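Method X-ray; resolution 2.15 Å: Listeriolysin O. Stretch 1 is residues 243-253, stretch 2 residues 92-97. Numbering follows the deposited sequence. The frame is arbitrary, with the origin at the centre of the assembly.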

# COMPACT_ATOMS: atom_id res chain seq x y z
N ALA A 243 18.71 -13.27 -34.75
CA ALA A 243 19.36 -11.98 -34.92
C ALA A 243 18.72 -10.90 -34.04
O ALA A 243 19.39 -9.95 -33.63
CB ALA A 243 19.33 -11.56 -36.37
N LEU A 244 17.43 -11.05 -33.77
CA LEU A 244 16.70 -10.08 -32.96
C LEU A 244 16.91 -10.29 -31.47
O LEU A 244 16.49 -9.47 -30.66
CB LEU A 244 15.20 -10.13 -33.29
CG LEU A 244 14.83 -9.65 -34.69
CD1 LEU A 244 13.34 -9.79 -34.92
CD2 LEU A 244 15.27 -8.21 -34.88
N GLY A 245 17.57 -11.39 -31.11
CA GLY A 245 17.88 -11.65 -29.72
C GLY A 245 16.91 -12.59 -29.02
O GLY A 245 16.89 -12.66 -27.79
N VAL A 246 16.11 -13.31 -29.81
CA VAL A 246 15.19 -14.29 -29.25
C VAL A 246 15.93 -15.58 -28.96
O VAL A 246 16.31 -16.31 -29.88
CB VAL A 246 14.02 -14.58 -30.22
CG1 VAL A 246 13.07 -15.61 -29.61
CG2 VAL A 246 13.28 -13.31 -30.57
N ASN A 247 16.13 -15.87 -27.68
CA ASN A 247 16.91 -17.03 -27.27
C ASN A 247 16.55 -17.53 -25.87
O ASN A 247 15.55 -17.10 -25.29
CB ASN A 247 18.40 -16.71 -27.35
CG ASN A 247 18.75 -15.39 -26.68
OD1 ASN A 247 18.28 -15.09 -25.58
ND2 ASN A 247 19.57 -14.58 -27.35
N ALA A 248 17.36 -18.44 -25.33
CA ALA A 248 17.09 -19.03 -24.03
C ALA A 248 17.15 -17.99 -22.91
O ALA A 248 16.48 -18.13 -21.89
CB ALA A 248 18.06 -20.17 -23.75
N GLU A 249 17.96 -16.96 -23.11
CA GLU A 249 18.13 -15.90 -22.12
C GLU A 249 17.02 -14.87 -22.26
O GLU A 249 16.67 -14.20 -21.29
CB GLU A 249 19.50 -15.23 -22.28
CG GLU A 249 20.67 -16.20 -22.34
CD GLU A 249 20.92 -16.74 -23.74
OE1 GLU A 249 21.49 -16.01 -24.57
OE2 GLU A 249 20.54 -17.90 -24.00
N ASN A 250 16.49 -14.74 -23.47
CA ASN A 250 15.38 -13.82 -23.73
C ASN A 250 14.23 -14.54 -24.44
O ASN A 250 14.01 -14.31 -25.63
CB ASN A 250 15.85 -12.62 -24.55
CG ASN A 250 16.99 -11.87 -23.89
OD1 ASN A 250 16.77 -10.93 -23.12
ND2 ASN A 250 18.22 -12.27 -24.19
N PRO A 251 13.51 -15.41 -23.72
CA PRO A 251 12.47 -16.25 -24.31
C PRO A 251 11.32 -15.43 -24.87
O PRO A 251 10.94 -14.43 -24.26
CB PRO A 251 11.98 -17.10 -23.14
CG PRO A 251 13.06 -17.01 -22.10
CD PRO A 251 13.65 -15.65 -22.27
N PRO A 252 10.77 -15.84 -26.02
CA PRO A 252 9.65 -15.13 -26.63
C PRO A 252 8.36 -15.35 -25.85
O PRO A 252 8.11 -16.46 -25.36
CB PRO A 252 9.55 -15.75 -28.02
CG PRO A 252 10.08 -17.13 -27.84
CD PRO A 252 11.18 -17.01 -26.82
N ALA A 253 7.56 -14.30 -25.71
CA ALA A 253 6.27 -14.40 -25.03
C ALA A 253 5.26 -13.51 -25.74
O ALA A 253 5.63 -12.64 -26.53
CB ALA A 253 6.41 -13.99 -23.57
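Stretch 2 (92-97) LVKANS

Stretch 2 enters as an extended strand, L92 to K94, with phi/psi running from -93/127 through -135/162 to -84/137, and it pairs antiparallel with the strand that begins at P252 in stretch 1. The register follows from the nearest CA atoms: A253 lies across from V93 (CA to CA 5.3 Å), P252 across from K94, and P251 across from A95 (CA to CA 5.4 Å), so one chain climbs in number as the other descends.

A253 and V93 form the hydrogen-bonded pair of this ladder. V93 N donates to A253 O at 2.8 Å with an N-H...O angle of 173°, and A253 N donates to V93 O at 2.8 Å with an angle of 155°. The two carbonyl oxygens, V93 O and A253 O, consequently lie 3.0 Å apart; both are acceptors, and their proximity is a by-product of the paired bonds. A253 O also receives a CA-H...O contact from L92 CA, at 3.5 Å. P252 and K94 are the non-hydrogen-bonded pair, a position that suits proline, which has no amide hydrogen to offer. The pairing then extends past K94: A95 N donates to P251 O at 2.8 Å and 163°, although both residues are classed as loop.

Before this strand, stretch 1 is less regular. G245 follows a helix and closes it with a Schellman motif; its phi of 98° is positive, and at these angles a CB would be jammed against the carbonyl oxygen of L244. The same ideal CB would stand 2.8 Å from K94 NZ, a clash. Farther on, the turn from N247 to N250 is held by N247 OD1, which accepts from N250 N at 2.8 Å and N250 ND2 at 3.1 Å, with a weak bond from E249 N at 3.1 Å.

The side chains alternate across the sheet. A253 and V93 share one face, where A253 CB comes within 4.3 Å of V93 CG2; A253 CB is also 4.3 Å from A95 CB, which in turn is 4.4 Å from P251 CD. These apolar contacts are small and close to the backbone. P252 and K94 point to the other face, where K94 is fully extended, with chi1 at m and chi2 to chi4 all at t. That extension carries its amine to the end of the preceding helix, and K94 NZ donates to L244 O at 2.6 Å. A water accepts from K94 NZ at 2.7 Å and donates to G245 O at 3.3 Å, linking the lysine to a second carbonyl.

Beyond the strand, N96 ND2 donates to N250 OD1 at 3.0 Å and 171°, so one amide side chain meets another. N96, at chi1 p, also occupies the N-cap position of the next helix, where its side chain caps a backbone nitrogen just past the stretch. Altogether the two stretches bury 454 Å² of surface, both sides summed, with K94 and A253 the most heavily covered residues.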

# COMPACT_ATOMS: atom_id res chain seq x y z
N LEU A 92 3.84 -9.48 -29.38
CA LEU A 92 4.98 -10.34 -29.12
C LEU A 92 6.08 -9.58 -28.39
O LEU A 92 6.51 -8.52 -28.84
CB LEU A 92 5.53 -10.90 -30.44
CG LEU A 92 4.59 -11.77 -31.28
CD1 LEU A 92 5.30 -12.29 -32.51
CD2 LEU A 92 4.07 -12.91 -30.44
N VAL A 93 6.53 -10.13 -27.27
CA VAL A 93 7.58 -9.48 -26.47
C VAL A 93 8.64 -10.46 -26.01
O VAL A 93 8.43 -11.68 -26.01
CB VAL A 93 6.99 -8.77 -25.23
CG1 VAL A 93 6.07 -7.62 -25.63
CG2 VAL A 93 6.24 -9.78 -24.36
N LYS A 94 9.80 -9.93 -25.62
CA LYS A 94 10.83 -10.73 -24.96
C LYS A 94 10.53 -10.80 -23.48
O LYS A 94 10.18 -9.80 -22.86
CB LYS A 94 12.21 -10.10 -25.17
CG LYS A 94 12.69 -10.09 -26.60
CD LYS A 94 14.05 -9.40 -26.69
CE LYS A 94 14.58 -9.41 -28.11
NZ LYS A 94 15.86 -8.66 -28.23
N ALA A 95 10.68 -11.99 -22.91
CA ALA A 95 10.49 -12.16 -21.47
C ALA A 95 11.82 -11.95 -20.76
O ALA A 95 12.55 -12.91 -20.51
CB ALA A 95 9.93 -13.53 -21.16
N ASN A 96 12.13 -10.70 -20.44
CA ASN A 96 13.36 -10.36 -19.72
C ASN A 96 13.14 -9.26 -18.68
O ASN A 96 12.01 -8.98 -18.29
CB ASN A 96 14.47 -9.97 -20.70
CG ASN A 96 14.05 -8.88 -21.67
OD1 ASN A 96 13.17 -8.07 -21.37
ND2 ASN A 96 14.67 -8.87 -22.84
N SER A 97 14.23 -8.64 -18.26
CA SER A 97 14.18 -7.61 -17.22
C SER A 97 13.37 -6.38 -17.64
O SER A 97 12.81 -5.68 -16.81
CB SER A 97 15.59 -7.19 -16.80
OG SER A 97 16.33 -6.75 -17.92
O HOH W 1 17.63 -9.77 -26.49